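Local coordinates for leucine aminopeptidase A1, chloroplastic (Solanum lycopersicum, PDB 5D8N), which removes N-terminal amino acids, preferably leucine, from peptides as a magnesium-dependent homohexameric aminopeptidase of the M17 family and also acts as a protein-folding chaperone, at residues Ala331-Ile342 with Tyr517-Leu527. The protein carries 1 engineered substitution. Sequence-based numbering, arbitrary orientation.
Sequences AVLGAAKALGEI and YGVSTLVEWVL
V523 lays its two methyls into a hole formed by A335, A338, L339 and I342, a knob-into-hole fit in which CG2 of V523 lies 3.7 Å from CB of A338. Its CG1, anti to the backbone N (chi1 168°), reaches I342 CD1, tip to tip at 3.8 Å. L339, one wall of that hole, also meets V526, about a turn after V523, tip to tip, CD1 of L339 standing 4.0 Å from CG2 of V526. Midway along, A335 CB rests 4.2 Å from L522 CB. At the N-terminal end of helix 519-527 the packing is against backbone: V519 CG2 sits 3.5 Å from A331 O. G334 has no side chain, and V519 CG1 lies directly on its backbone, 3.7 Å from G334 C. A331 CB comes 3.4 Å from Y517 O, just before the N-cap residue G518. The axes of helix segments 331-342 and 519-527 approach to 8.6 Å, with a signed crossing angle of -52°. L410 of strand 406-411 touches both A331 and L522, placing the pair against the sheet of the catalytic domain, while Y205 of helix 197-221 covers V523, I342 and L527. Methyls thus pack on methyls and, near the start of helix 519-527, on backbone carbonyl groups, consistent with a buried interface held by shape and dispersion, whereas T521 OG1, bonded to E448 and S446, finds its partners outside it.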
loop_
_atom_site.group_PDB
_atom_site.type_symbol
_atom_site.label_atom_id
_atom_site.label_comp_id
_atom_site.label_asym_id
_atom_site.label_seq_id
_atom_site.Cartn_x
_atom_site.Cartn_y
_atom_site.Cartn_z
ATOM N N ALA A 331 -27.142 6.902 21.195
ATOM C CA ALA A 331 -27.981 5.873 21.787
ATOM C C ALA A 331 -28.267 6.221 23.241
ATOM O O ALA A 331 -29.386 6.052 23.736
ATOM C CB ALA A 331 -27.321 4.508 21.686
ATOM N N VAL A 332 -27.264 6.771 23.907
ATOM C CA VAL A 332 -27.454 7.181 25.295
ATOM C C VAL A 332 -28.476 8.312 25.436
ATOM O O VAL A 332 -29.368 8.268 26.287
ATOM C CB VAL A 332 -26.105 7.520 25.937
ATOM C CG1 VAL A 332 -26.254 8.221 27.267
ATOM C CG2 VAL A 332 -25.296 6.228 26.119
ATOM N N LEU A 333 -28.343 9.350 24.624
ATOM C CA LEU A 333 -29.301 10.468 24.700
ATOM C C LEU A 333 -30.696 10.065 24.235
ATOM O O LEU A 333 -31.698 10.471 24.812
ATOM C CB LEU A 333 -28.787 11.650 23.895
ATOM C CG LEU A 333 -27.510 12.258 24.490
ATOM C CD1 LEU A 333 -27.029 13.381 23.604
ATOM C CD2 LEU A 333 -27.690 12.813 25.888
ATOM N N GLY A 334 -30.747 9.188 23.236
ATOM C CA GLY A 334 -32.005 8.583 22.814
ATOM C C GLY A 334 -32.696 7.812 23.919
ATOM O O GLY A 334 -33.897 7.948 24.142
ATOM N N ALA A 335 -31.909 7.098 24.703
ATOM C CA ALA A 335 -32.467 6.385 25.835
ATOM C C ALA A 335 -33.052 7.362 26.857
ATOM O O ALA A 335 -34.086 7.079 27.461
ATOM C CB ALA A 335 -31.417 5.486 26.477
ATOM N N ALA A 336 -32.371 8.481 27.082
ATOM C CA ALA A 336 -32.839 9.471 28.040
ATOM C C ALA A 336 -34.176 10.043 27.609
ATOM O O ALA A 336 -35.062 10.236 28.427
ATOM C CB ALA A 336 -31.839 10.599 28.202
ATOM N N LYS A 337 -34.263 10.381 26.330
ATOM C CA LYS A 337 -35.486 10.864 25.738
ATOM C C LYS A 337 -36.653 9.897 25.931
ATOM O O LYS A 337 -37.748 10.286 26.347
ATOM C CB LYS A 337 -35.229 11.180 24.267
ATOM C CG LYS A 337 -36.460 11.523 23.444
ATOM C CD LYS A 337 -36.992 12.886 23.783
ATOM C CE LYS A 337 -38.102 13.272 22.813
ATOM N NZ LYS A 337 -38.824 14.463 23.373
ATOM N N ALA A 338 -36.410 8.618 25.676
ATOM C CA ALA A 338 -37.422 7.611 25.922
ATOM C C ALA A 338 -37.817 7.551 27.409
ATOM O O ALA A 338 -39.001 7.541 27.753
ATOM C CB ALA A 338 -36.954 6.251 25.419
ATOM N N LEU A 339 -36.820 7.463 28.279
ATOM C CA LEU A 339 -37.072 7.223 29.680
ATOM C C LEU A 339 -37.740 8.425 30.318
ATOM O O LEU A 339 -38.518 8.301 31.257
ATOM C CB LEU A 339 -35.776 6.858 30.377
ATOM C CG LEU A 339 -35.268 5.458 29.976
ATOM C CD1 LEU A 339 -33.844 5.247 30.469
ATOM C CD2 LEU A 339 -36.163 4.353 30.528
ATOM N N GLY A 340 -37.468 9.605 29.792
ATOM C CA GLY A 340 -38.131 10.792 30.297
ATOM C C GLY A 340 -39.643 10.710 30.169
ATOM O O GLY A 340 -40.350 11.120 31.101
ATOM N N GLU A 341 -40.123 10.117 29.070
ATOM C CA GLU A 341 -41.534 9.872 28.871
ATOM C C GLU A 341 -42.028 8.691 29.689
ATOM O O GLU A 341 -43.154 8.694 30.169
ATOM C CB GLU A 341 -41.855 9.595 27.396
ATOM C CG GLU A 341 -41.596 10.766 26.471
ATOM C CD GLU A 341 -42.781 11.709 26.361
ATOM O OE1 GLU A 341 -43.728 11.599 27.169
ATOM O OE2 GLU A 341 -42.647 12.684 25.604
ATOM N N ILE A 342 -41.288 7.586 29.661
ATOM C CA ILE A 342 -41.762 6.337 30.249
ATOM C C ILE A 342 -41.796 6.409 31.773
ATOM O O ILE A 342 -42.692 5.841 32.411
ATOM C CB ILE A 342 -40.878 5.161 29.816
ATOM C CG1 ILE A 342 -41.007 4.924 28.302
ATOM C CG2 ILE A 342 -41.258 3.907 30.592
ATOM C CD1 ILE A 342 -39.884 4.098 27.715
ATOM N N TYR A 517 -29.391 2.546 16.607
ATOM C CA TYR A 517 -29.083 1.322 17.317
ATOM C C TYR A 517 -28.709 1.594 18.761
ATOM O O TYR A 517 -27.839 2.407 19.048
ATOM C CB TYR A 517 -27.961 0.552 16.617
ATOM C CG TYR A 517 -27.579 -0.724 17.323
ATOM C CD1 TYR A 517 -26.638 -0.727 18.343
ATOM C CD2 TYR A 517 -28.088 -1.942 16.913
ATOM C CE1 TYR A 517 -26.363 -1.883 19.056
ATOM C CE2 TYR A 517 -27.697 -3.125 17.510
ATOM C CZ TYR A 517 -26.890 -3.087 18.624
ATOM O OH TYR A 517 -26.528 -4.276 19.224
ATOM N N GLY A 518 -29.239 0.763 19.647
ATOM C CA GLY A 518 -28.873 0.752 21.048
ATOM C C GLY A 518 -30.012 1.254 21.925
ATOM O O GLY A 518 -30.098 0.861 23.098
ATOM N N VAL A 519 -30.768 2.245 21.443
ATOM C CA VAL A 519 -31.748 2.920 22.288
ATOM C C VAL A 519 -32.700 1.892 22.848
ATOM O O VAL A 519 -32.923 1.835 24.052
ATOM C CB VAL A 519 -32.521 4.006 21.524
ATOM C CG1 VAL A 519 -33.648 4.556 22.358
ATOM C CG2 VAL A 519 -31.595 5.142 21.126
ATOM N N SER A 520 -33.297 1.087 21.990
ATOM C CA SER A 520 -34.336 0.169 22.458
ATOM C C SER A 520 -33.794 -0.829 23.460
ATOM O O SER A 520 -34.474 -1.189 24.422
ATOM C CB SER A 520 -35.041 -0.535 21.287
ATOM O OG SER A 520 -34.077 -1.242 20.503
ATOM N N THR A 521 -32.597 -1.346 23.209
ATOM C CA THR A 521 -31.993 -2.302 24.126
ATOM C C THR A 521 -31.699 -1.660 25.497
ATOM O O THR A 521 -31.974 -2.251 26.558
ATOM C CB THR A 521 -30.723 -2.934 23.526
ATOM O OG1 THR A 521 -31.056 -3.636 22.321
ATOM C CG2 THR A 521 -30.064 -3.898 24.482
ATOM N N LEU A 522 -31.151 -0.450 25.485
ATOM C CA LEU A 522 -30.876 0.224 26.737
ATOM C C LEU A 522 -32.144 0.481 27.556
ATOM O O LEU A 522 -32.152 0.350 28.785
ATOM C CB LEU A 522 -30.132 1.535 26.507
ATOM C CG LEU A 522 -28.721 1.400 25.906
ATOM C CD1 LEU A 522 -28.108 2.771 25.687
ATOM C CD2 LEU A 522 -27.804 0.497 26.701
ATOM N N VAL A 523 -33.195 0.914 26.878
ATOM C CA VAL A 523 -34.463 1.143 27.547
ATOM C C VAL A 523 -34.952 -0.157 28.184
ATOM O O VAL A 523 -35.388 -0.150 29.353
ATOM C CB VAL A 523 -35.528 1.736 26.609
ATOM C CG1 VAL A 523 -36.915 1.693 27.253
ATOM C CG2 VAL A 523 -35.144 3.157 26.237
ATOM N N GLU A 524 -34.950 -1.240 27.408
ATOM C CA GLU A 524 -35.381 -2.526 27.957
ATOM C C GLU A 524 -34.530 -2.889 29.156
ATOM O O GLU A 524 -35.030 -3.430 30.139
ATOM C CB GLU A 524 -35.321 -3.654 26.930
ATOM C CG GLU A 524 -36.439 -3.597 25.895
ATOM C CD GLU A 524 -37.834 -3.859 26.472
ATOM O OE1 GLU A 524 -37.948 -4.569 27.497
ATOM O OE2 GLU A 524 -38.812 -3.457 25.804
ATOM N N TRP A 525 -33.225 -2.671 29.065
ATOM C CA TRP A 525 -32.349 -3.051 30.160
ATOM C C TRP A 525 -32.674 -2.259 31.429
ATOM O O TRP A 525 -32.691 -2.793 32.531
ATOM C CB TRP A 525 -30.884 -2.823 29.770
ATOM C CG TRP A 525 -29.912 -3.113 30.879
ATOM C CD1 TRP A 525 -29.587 -4.341 31.382
ATOM C CD2 TRP A 525 -29.205 -2.158 31.665
ATOM N NE1 TRP A 525 -28.591 -4.213 32.317
ATOM C CE2 TRP A 525 -28.384 -2.882 32.554
ATOM C CE3 TRP A 525 -29.063 -0.767 31.598
ATOM C CZ2 TRP A 525 -27.462 -2.261 33.391
ATOM C CZ3 TRP A 525 -28.171 -0.139 32.459
ATOM C CH2 TRP A 525 -27.356 -0.896 33.320
ATOM N N VAL A 526 -32.835 -0.947 31.297
ATOM C CA VAL A 526 -33.213 -0.112 32.445
ATOM C C VAL A 526 -34.511 -0.591 33.083
ATOM O O VAL A 526 -34.596 -0.709 34.306
ATOM C CB VAL A 526 -33.343 1.383 32.046
ATOM C CG1 VAL A 526 -33.989 2.211 33.140
ATOM C CG2 VAL A 526 -31.963 1.933 31.727
ATOM N N LEU A 527 -35.506 -0.866 32.242
ATOM C CA LEU A 527 -36.815 -1.290 32.704
ATOM C C LEU A 527 -36.821 -2.652 33.382
ATOM O O LEU A 527 -37.638 -2.892 34.267
ATOM C CB LEU A 527 -37.786 -1.351 31.541
ATOM C CG LEU A 527 -38.226 0.038 31.069
ATOM C CD1 LEU A 527 -39.331 -0.115 30.035
ATOM C CD2 LEU A 527 -38.714 0.884 32.222
#